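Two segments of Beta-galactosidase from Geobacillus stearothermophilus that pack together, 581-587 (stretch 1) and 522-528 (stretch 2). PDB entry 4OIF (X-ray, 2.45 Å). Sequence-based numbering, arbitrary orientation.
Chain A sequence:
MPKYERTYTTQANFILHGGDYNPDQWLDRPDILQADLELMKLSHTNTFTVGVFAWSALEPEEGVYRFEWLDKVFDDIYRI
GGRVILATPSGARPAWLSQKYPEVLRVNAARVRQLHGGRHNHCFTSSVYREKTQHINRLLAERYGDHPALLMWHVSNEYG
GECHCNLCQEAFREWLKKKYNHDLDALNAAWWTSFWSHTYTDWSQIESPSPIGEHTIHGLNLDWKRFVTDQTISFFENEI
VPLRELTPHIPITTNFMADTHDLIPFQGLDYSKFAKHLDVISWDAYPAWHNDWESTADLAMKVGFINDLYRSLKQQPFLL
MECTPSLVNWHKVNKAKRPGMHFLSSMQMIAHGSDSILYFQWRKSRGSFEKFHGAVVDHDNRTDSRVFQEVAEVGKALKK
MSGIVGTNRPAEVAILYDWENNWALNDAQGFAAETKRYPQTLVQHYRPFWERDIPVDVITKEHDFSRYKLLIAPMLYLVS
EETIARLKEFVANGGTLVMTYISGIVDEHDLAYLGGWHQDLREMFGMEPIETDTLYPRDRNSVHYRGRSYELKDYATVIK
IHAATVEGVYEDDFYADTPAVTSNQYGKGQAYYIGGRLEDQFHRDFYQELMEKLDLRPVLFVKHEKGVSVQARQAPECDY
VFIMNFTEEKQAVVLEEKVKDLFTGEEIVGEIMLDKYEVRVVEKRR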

ATOM      1  N   VAL A 581     -10.948  30.936  21.763  1.00  9.14           N
ATOM      2  CA  VAL A 581      -9.867  31.881  21.489  1.00 10.74           C
ATOM      3  C   VAL A 581      -9.711  32.875  22.621  1.00 12.39           C
ATOM      4  O   VAL A 581     -10.691  33.492  23.044  1.00 11.51           O
ATOM      5  CB  VAL A 581     -10.097  32.658  20.188  1.00 11.47           C
ATOM      6  CG1 VAL A 581      -8.982  33.675  19.981  1.00  8.44           C
ATOM      7  CG2 VAL A 581     -10.156  31.710  19.021  1.00  7.80           C
ATOM      8  N   THR A 582      -8.480  33.021  23.112  1.00  9.91           N
ATOM      9  CA  THR A 582      -8.216  33.867  24.279  1.00  8.99           C
ATOM     10  C   THR A 582      -7.059  34.846  24.058  1.00 12.64           C
ATOM     11  O   THR A 582      -6.167  34.601  23.245  1.00 14.76           O
ATOM     12  CB  THR A 582      -7.889  33.026  25.539  1.00  9.35           C
ATOM     13  OG1 THR A 582      -6.605  32.408  25.391  1.00 11.11           O
ATOM     14  CG2 THR A 582      -8.926  31.960  25.762  1.00  7.42           C
ATOM     15  N   SER A 583      -7.090  35.954  24.795  1.00 14.64           N
ATOM     16  CA  SER A 583      -6.000  36.930  24.802  1.00 14.99           C
ATOM     17  C   SER A 583      -5.671  37.309  26.231  1.00 10.73           C
ATOM     18  O   SER A 583      -6.537  37.298  27.099  1.00 13.52           O
ATOM     19  CB  SER A 583      -6.363  38.193  24.009  1.00 12.93           C
ATOM     20  OG  SER A 583      -7.307  38.975  24.718  1.00 15.25           O
ATOM     21  N   ASN A 584      -4.423  37.672  26.471  1.00 15.45           N
ATOM     22  CA  ASN A 584      -4.017  37.983  27.821  1.00 18.03           C
ATOM     23  C   ASN A 584      -2.805  38.907  27.893  1.00 23.30           C
ATOM     24  O   ASN A 584      -1.762  38.631  27.308  1.00 16.84           O
ATOM     25  CB  ASN A 584      -3.733  36.686  28.561  1.00 17.76           C
ATOM     26  CG  ASN A 584      -3.532  36.897  30.024  1.00 11.60           C
ATOM     27  OD1 ASN A 584      -4.445  37.333  30.722  1.00 16.28           O
ATOM     28  ND2 ASN A 584      -2.346  36.568  30.512  1.00  8.80           N
ATOM     29  N   GLN A 585      -2.944  40.010  28.619  1.00 19.73           N
ATOM     30  CA  GLN A 585      -1.826  40.920  28.772  1.00 23.61           C
ATOM     31  C   GLN A 585      -0.923  40.364  29.843  1.00 18.06           C
ATOM     32  O   GLN A 585      -1.392  39.876  30.868  1.00 16.66           O
ATOM     33  CB  GLN A 585      -2.299  42.328  29.120  1.00 26.66           C
ATOM     34  CG  GLN A 585      -3.442  42.797  28.235  1.00 35.85           C
ATOM     35  CD  GLN A 585      -3.819  44.231  28.495  1.00 45.48           C
ATOM     36  OE1 GLN A 585      -3.428  44.811  29.506  1.00 67.33           O
ATOM     37  NE2 GLN A 585      -4.586  44.818  27.584  1.00 60.66           N
ATOM     38  N   TYR A 586       0.374  40.417  29.593  1.00  9.31           N
ATOM     39  CA  TYR A 586       1.331  39.850  30.516  1.00 14.41           C
ATOM     40  C   TYR A 586       2.573  40.709  30.498  1.00 14.39           C
ATOM     41  O   TYR A 586       3.263  40.787  29.480  1.00 19.45           O
ATOM     42  CB  TYR A 586       1.642  38.396  30.139  1.00 20.00           C
ATOM     43  CG  TYR A 586       2.662  37.729  31.027  1.00  9.35           C
ATOM     44  CD1 TYR A 586       2.316  37.254  32.278  1.00 11.67           C
ATOM     45  CD2 TYR A 586       3.971  37.568  30.605  1.00 11.44           C
ATOM     46  CE1 TYR A 586       3.247  36.643  33.094  1.00 15.83           C
ATOM     47  CE2 TYR A 586       4.911  36.959  31.409  1.00  9.06           C
ATOM     48  CZ  TYR A 586       4.545  36.500  32.655  1.00 19.17           C
ATOM     49  OH  TYR A 586       5.489  35.900  33.461  1.00 25.77           O
ATOM     50  N   GLY A 587       2.863  41.361  31.620  1.00 13.61           N
ATOM     51  CA  GLY A 587       3.941  42.331  31.640  1.00 14.76           C
ATOM     52  C   GLY A 587       3.630  43.380  30.591  1.00 15.95           C
ATOM     53  O   GLY A 587       2.497  43.851  30.513  1.00 14.05           O
TER
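Stretch 2 (522-528) REMFGME

The side chain of Asn 584 reaches the end of a helix and hydrogen-bonds to its backbone. Its ND2 donates to Met 524 O at 2.7 Å, with an N-H...O angle of 164°. In stretch 2, residues 522-525 are helical, Gly 526 leaves the helix with positive phi (61/28), and Met 527 and Glu 528 are extended. Stretch 1 is a strand from Val 581 to Tyr 586, so side chains alternate. Thr 582, Asn 584 and Tyr 586 point toward stretch 2; Ser 583 and Gln 585 point away.

The two stretches run in opposite senses: Tyr 586 sits against Met 524, Asn 584 against Phe 525, and Thr 582 against Met 527. The CA atoms of Asn 584 and Phe 525 are 5.4 Å apart. Those of Tyr 586 and Met 524 are 5.8 Å apart.

Met 524 CA lies over one face of the Tyr 586 ring, 4.0 Å from its centroid, a CH-pi contact. Asn 584 CB packs 3.2 Å from Phe 525 O. At Gly 526 a CB would fall 2.5 Å from Asn 584 OD1, a clash. Thr 582 OG1 approaches Met 527 CG at 3.4 Å. A water bridges the stretches, accepting from Thr 582 OG1 (2.7 Å) and donating to Phe 525 O (2.9 Å).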

ATOM      1  N   ARG A 522       0.896  29.060  31.689  1.00 16.21           N
ATOM      2  CA  ARG A 522      -0.400  29.356  32.294  1.00 17.33           C
ATOM      3  C   ARG A 522      -0.486  30.841  32.622  1.00 18.61           C
ATOM      4  O   ARG A 522      -1.460  31.515  32.270  1.00 17.20           O
ATOM      5  CB  ARG A 522      -0.639  28.522  33.561  1.00 15.67           C
ATOM      6  CG  ARG A 522      -2.000  28.832  34.209  1.00 24.22           C
ATOM      7  CD  ARG A 522      -2.209  28.167  35.579  1.00 31.03           C
ATOM      8  NE  ARG A 522      -1.256  28.646  36.580  1.00 35.83           N
ATOM      9  CZ  ARG A 522      -0.378  27.863  37.201  1.00 35.37           C
ATOM     10  NH1 ARG A 522      -0.348  26.569  36.930  1.00 25.08           N
ATOM     11  NH2 ARG A 522       0.466  28.370  38.090  1.00 24.93           N
ATOM     12  N   GLU A 523       0.553  31.339  33.284  1.00 17.55           N
ATOM     13  CA  GLU A 523       0.634  32.745  33.647  1.00 17.49           C
ATOM     14  C   GLU A 523       0.589  33.636  32.416  1.00 15.86           C
ATOM     15  O   GLU A 523      -0.174  34.600  32.364  1.00 16.19           O
ATOM     16  CB  GLU A 523       1.912  33.016  34.440  1.00 15.93           C
ATOM     17  CG  GLU A 523       1.805  32.756  35.930  1.00 17.85           C
ATOM     18  CD  GLU A 523       3.162  32.805  36.623  1.00 47.57           C
ATOM     19  OE1 GLU A 523       4.152  33.214  35.974  1.00 45.31           O
ATOM     20  OE2 GLU A 523       3.242  32.422  37.812  1.00 42.25           O
ATOM     21  N   MET A 524       1.423  33.313  31.434  1.00 14.48           N
ATOM     22  CA  MET A 524       1.518  34.098  30.210  1.00 11.20           C
ATOM     23  C   MET A 524       0.167  34.258  29.532  1.00 14.12           C
ATOM     24  O   MET A 524      -0.271  35.377  29.256  1.00 20.05           O
ATOM     25  CB  MET A 524       2.510  33.451  29.239  1.00 10.41           C
ATOM     26  CG  MET A 524       3.952  33.544  29.679  1.00 17.48           C
ATOM     27  SD  MET A 524       5.007  32.373  28.816  1.00 14.54           S
ATOM     28  CE  MET A 524       4.763  32.969  27.143  1.00 11.95           C
ATOM     29  N   PHE A 525      -0.492  33.131  29.278  1.00  9.54           N
ATOM     30  CA  PHE A 525      -1.717  33.115  28.489  1.00 12.07           C
ATOM     31  C   PHE A 525      -2.968  33.343  29.338  1.00 10.64           C
ATOM     32  O   PHE A 525      -4.054  33.540  28.803  1.00  9.06           O
ATOM     33  CB  PHE A 525      -1.830  31.786  27.731  1.00 11.59           C
ATOM     34  CG  PHE A 525      -0.821  31.634  26.628  1.00 12.40           C
ATOM     35  CD1 PHE A 525      -1.102  32.101  25.343  1.00  9.68           C
ATOM     36  CD2 PHE A 525       0.414  31.044  26.874  1.00  5.78           C
ATOM     37  CE1 PHE A 525      -0.169  31.978  24.317  1.00  6.80           C
ATOM     38  CE2 PHE A 525       1.349  30.908  25.852  1.00 14.43           C
ATOM     39  CZ  PHE A 525       1.058  31.381  24.569  1.00  8.94           C
ATOM     40  N   GLY A 526      -2.818  33.305  30.659  1.00 10.58           N
ATOM     41  CA  GLY A 526      -3.953  33.507  31.544  1.00 11.86           C
ATOM     42  C   GLY A 526      -5.041  32.462  31.364  1.00 15.68           C
ATOM     43  O   GLY A 526      -6.212  32.720  31.601  1.00 12.81           O
ATOM     44  N   MET A 527      -4.637  31.276  30.937  1.00 15.56           N
ATOM     45  CA  MET A 527      -5.544  30.152  30.764  1.00 19.73           C
ATOM     46  C   MET A 527      -4.720  28.863  30.740  1.00 22.49           C
ATOM     47  O   MET A 527      -3.492  28.908  30.879  1.00 14.48           O
ATOM     48  CB  MET A 527      -6.386  30.303  29.481  1.00 12.04           C
ATOM     49  CG  MET A 527      -5.626  30.751  28.243  1.00  9.09           C
ATOM     50  SD  MET A 527      -4.467  29.532  27.567  1.00 16.93           S
ATOM     51  CE  MET A 527      -5.542  28.213  27.011  1.00  6.37           C
ATOM     52  N   GLU A 528      -5.384  27.720  30.585  1.00 14.75           N
ATOM     53  CA  GLU A 528      -4.667  26.479  30.282  1.00 14.72           C
ATOM     54  C   GLU A 528      -5.544  25.509  29.512  1.00 15.85           C
ATOM     55  O   GLU A 528      -6.773  25.522  29.643  1.00 16.89           O
ATOM     56  CB  GLU A 528      -4.148  25.818  31.556  1.00 18.58           C
ATOM     57  CG  GLU A 528      -5.195  25.553  32.613  1.00 24.01           C
ATOM     58  CD  GLU A 528      -4.589  24.978  33.887  1.00 28.86           C
ATOM     59  OE1 GLU A 528      -3.758  24.043  33.794  1.00 24.25           O
ATOM     60  OE2 GLU A 528      -4.935  25.471  34.980  1.00 30.42           O
TER
HETATM   61  O   HOH W   1      -4.477  33.987  25.958  1.00 11.30           O